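Local coordinates for protein putative fumarylpyruvate hydrolase (Burkholderia cenocepacia, PDB 4MAQ) that is probably an enzyme of the fumarylacetoacetate hydrolase family, with a predominantly beta fold that assembles as a dimer, at residues W112-L120 with G225-F234. Sequence-based numbering, arbitrary orientation.
Sequences WGYGVGVDL and GVDGIATFEF
Val116 and Val118 project from strand 112-120 onto the hairpin formed by residues 225-234, joining two sheets of the FAH-family beta fold face to face. No hydrogen bond crosses between them; the contact is apolar, and the axes of strands 112-120 and 230-234 run in the same general direction, 30° apart and 6.8 Å at their closest. Val116 sits over the hairpin with its two methyls divided. Val116 CG2, anti to the carbonyl carbon, lies over the Val226 and Ala230 pair near the hairpin turn, 3.7 Å from Val226 CG2 and 3.9 Å from Ala230 CB. Val116 CG1 instead meets the edge of the Phe232 ring, 3.9 Å from Phe232 CE2 and near the ring plane. Two residues further along the strand, Val118 CG2 reaches Phe232 CZ at 3.6 Å and lies more loosely at the edge of the Phe234 ring, near its plane. At the other end, Ile229 CG2 lies against the backbone of Gly115, 3.9 Å from Gly115 CA, and also touches Tyr114 CB; the phenol of Tyr114 leads away to a hydrogen bond with His159. Phe232 packs on Ile89 and Thr149 as well, from strands 85-95 and 146-153, which flank strand 112-120 in its own sheet. The hairpin end is shaped by a classic beta bulge, in which Ile229 and Ala230 both face Val226, and Val226 N donates to Ala230 O at 3.0 Å.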
loop_
_atom_site.group_PDB
_atom_site.type_symbol
_atom_site.label_atom_id
_atom_site.label_comp_id
_atom_site.label_asym_id
_atom_site.label_seq_id
_atom_site.Cartn_x
_atom_site.Cartn_y
_atom_site.Cartn_z
ATOM N N TRP B 112 12.648 8.077 14.409
ATOM C CA TRP B 112 14.020 8.299 13.942
ATOM C C TRP B 112 14.236 9.770 13.538
ATOM O O TRP B 112 15.284 10.343 13.823
ATOM C CB TRP B 112 14.354 7.355 12.750
ATOM C CG TRP B 112 15.754 7.574 12.336
ATOM C CD1 TRP B 112 16.872 7.028 12.897
ATOM C CD2 TRP B 112 16.213 8.533 11.375
ATOM N NE1 TRP B 112 17.988 7.539 12.314
ATOM C CE2 TRP B 112 17.629 8.485 11.391
ATOM C CE3 TRP B 112 15.571 9.416 10.490
ATOM C CZ2 TRP B 112 18.421 9.278 10.551
ATOM C CZ3 TRP B 112 16.372 10.219 9.659
ATOM C CH2 TRP B 112 17.775 10.127 9.696
ATOM N N GLY B 113 13.286 10.364 12.831
ATOM C CA GLY B 113 13.491 11.697 12.291
ATOM C C GLY B 113 12.300 12.231 11.557
ATOM O O GLY B 113 11.191 11.685 11.654
ATOM N N TYR B 114 12.524 13.325 10.836
ATOM C CA TYR B 114 11.447 14.087 10.227
ATOM C C TYR B 114 11.812 14.556 8.835
ATOM O O TYR B 114 12.979 14.835 8.548
ATOM C CB TYR B 114 11.148 15.337 11.069
ATOM C CG TYR B 114 10.600 14.976 12.417
ATOM C CD1 TYR B 114 11.461 14.773 13.493
ATOM C CD2 TYR B 114 9.224 14.821 12.623
ATOM C CE1 TYR B 114 10.990 14.407 14.737
ATOM C CE2 TYR B 114 8.728 14.445 13.870
ATOM C CZ TYR B 114 9.610 14.240 14.926
ATOM O OH TYR B 114 9.060 13.887 16.148
ATOM N N GLY B 115 10.790 14.747 8.005
ATOM C CA GLY B 115 10.945 15.433 6.743
ATOM C C GLY B 115 9.684 16.207 6.420
ATOM O O GLY B 115 8.762 16.304 7.250
ATOM N N VAL B 116 9.643 16.748 5.212
ATOM C CA VAL B 116 8.488 17.521 4.743
ATOM C C VAL B 116 8.010 16.843 3.464
ATOM O O VAL B 116 8.828 16.455 2.624
ATOM C CB VAL B 116 8.861 18.999 4.471
ATOM C CG1 VAL B 116 7.686 19.759 3.877
ATOM C CG2 VAL B 116 9.347 19.629 5.771
ATOM N N GLY B 117 6.703 16.665 3.340
ATOM C CA GLY B 117 6.158 15.944 2.203
ATOM C C GLY B 117 4.979 16.655 1.593
ATOM O O GLY B 117 4.408 17.589 2.193
ATOM N N VAL B 118 4.606 16.211 0.400
ATOM C CA VAL B 118 3.347 16.655 -0.208
ATOM C C VAL B 118 2.530 15.400 -0.489
ATOM O O VAL B 118 2.966 14.501 -1.210
ATOM C CB VAL B 118 3.577 17.452 -1.512
ATOM C CG1 VAL B 118 2.244 17.997 -2.021
ATOM C CG2 VAL B 118 4.578 18.582 -1.281
ATOM N N ASP B 119 1.349 15.319 0.119
ATOM C CA ASP B 119 0.376 14.296 -0.239
ATOM C C ASP B 119 -0.275 14.786 -1.532
ATOM O O ASP B 119 -0.997 15.787 -1.534
ATOM C CB ASP B 119 -0.623 14.149 0.914
ATOM C CG ASP B 119 -1.822 13.263 0.576
ATOM O OD1 ASP B 119 -1.767 12.508 -0.406
ATOM O OD2 ASP B 119 -2.834 13.337 1.311
ATOM N N LEU B 120 0.040 14.135 -2.637
ATOM C CA LEU B 120 -0.622 14.438 -3.910
ATOM C C LEU B 120 -1.832 13.544 -4.122
ATOM O O LEU B 120 -1.776 12.361 -3.812
ATOM C CB LEU B 120 0.368 14.295 -5.079
ATOM C CG LEU B 120 1.550 15.274 -5.058
ATOM C CD1 LEU B 120 2.537 14.937 -6.162
ATOM C CD2 LEU B 120 1.052 16.704 -5.229
ATOM N N GLY B 225 7.706 24.033 3.021
ATOM C CA GLY B 225 8.597 23.719 4.111
ATOM C C GLY B 225 7.931 23.634 5.447
ATOM O O GLY B 225 6.739 23.949 5.592
ATOM N N VAL B 226 8.710 23.169 6.420
ATOM C CA VAL B 226 8.329 23.271 7.825
ATOM C C VAL B 226 9.541 23.886 8.488
ATOM O O VAL B 226 10.662 23.379 8.312
ATOM C CB VAL B 226 7.996 21.906 8.459
ATOM C CG1 VAL B 226 7.780 22.085 9.971
ATOM C CG2 VAL B 226 6.766 21.308 7.785
ATOM N N ASP B 227 9.335 24.992 9.202
ATOM C CA ASP B 227 10.472 25.724 9.756
ATOM C C ASP B 227 11.349 24.803 10.620
ATOM O O ASP B 227 10.859 24.108 11.531
ATOM C CB ASP B 227 10.001 26.953 10.530
ATOM C CG ASP B 227 9.586 28.107 9.627
ATOM O OD1 ASP B 227 9.644 28.015 8.378
ATOM O OD2 ASP B 227 9.223 29.165 10.168
ATOM N N GLY B 228 12.653 24.823 10.350
ATOM C CA GLY B 228 13.632 24.025 11.078
ATOM C C GLY B 228 13.794 22.597 10.586
ATOM O O GLY B 228 14.721 21.895 11.013
ATOM N N ILE B 229 12.906 22.145 9.690
ATOM C CA ILE B 229 12.956 20.757 9.249
ATOM C C ILE B 229 13.518 20.663 7.828
ATOM O O ILE B 229 14.579 20.057 7.623
ATOM C CB ILE B 229 11.573 20.046 9.354
ATOM C CG1 ILE B 229 11.030 20.111 10.792
ATOM C CG2 ILE B 229 11.630 18.614 8.817
ATOM C CD1 ILE B 229 11.928 19.502 11.853
ATOM N N ALA B 230 12.834 21.276 6.862
ATOM C CA ALA B 230 13.308 21.289 5.469
ATOM C C ALA B 230 12.497 22.278 4.673
ATOM O O ALA B 230 11.372 22.625 5.057
ATOM C CB ALA B 230 13.168 19.904 4.852
ATOM N N THR B 231 13.061 22.732 3.560
ATOM C CA THR B 231 12.275 23.367 2.512
ATOM C C THR B 231 12.493 22.566 1.247
ATOM O O THR B 231 13.410 21.740 1.176
ATOM C CB THR B 231 12.662 24.846 2.289
ATOM O OG1 THR B 231 14.039 24.916 1.894
ATOM C CG2 THR B 231 12.434 25.655 3.565
ATOM N N PHE B 232 11.666 22.809 0.245
ATOM C CA PHE B 232 11.797 22.112 -1.020
ATOM C C PHE B 232 11.368 23.008 -2.172
ATOM O O PHE B 232 10.652 24.033 -1.987
ATOM C CB PHE B 232 10.985 20.803 -1.061
ATOM C CG PHE B 232 9.509 21.013 -1.019
ATOM C CD1 PHE B 232 8.785 21.285 -2.171
ATOM C CD2 PHE B 232 8.814 20.919 0.196
ATOM C CE1 PHE B 232 7.402 21.485 -2.125
ATOM C CE2 PHE B 232 7.433 21.123 0.248
ATOM C CZ PHE B 232 6.730 21.417 -0.918
ATOM N N GLU B 233 11.795 22.584 -3.361
ATOM C CA GLU B 233 11.398 23.218 -4.623
ATOM C C GLU B 233 11.409 22.139 -5.703
ATOM O O GLU B 233 12.403 21.455 -5.866
ATOM C CB GLU B 233 12.368 24.352 -4.962
ATOM C CG GLU B 233 12.116 25.040 -6.319
ATOM C CD GLU B 233 12.786 26.401 -6.440
ATOM O OE1 GLU B 233 13.138 27.028 -5.393
ATOM O OE2 GLU B 233 12.968 26.871 -7.585
ATOM N N PHE B 234 10.292 21.962 -6.403
ATOM C CA PHE B 234 10.244 21.018 -7.538
ATOM C C PHE B 234 9.282 21.526 -8.585
ATOM O O PHE B 234 8.496 22.452 -8.329
ATOM C CB PHE B 234 9.905 19.570 -7.086
ATOM C CG PHE B 234 8.510 19.365 -6.514
ATOM C CD1 PHE B 234 7.399 19.230 -7.341
ATOM C CD2 PHE B 234 8.318 19.211 -5.135
ATOM C CE1 PHE B 234 6.132 18.980 -6.808
ATOM C CE2 PHE B 234 7.057 18.950 -4.600
ATOM C CZ PHE B 234 5.953 18.851 -5.434
#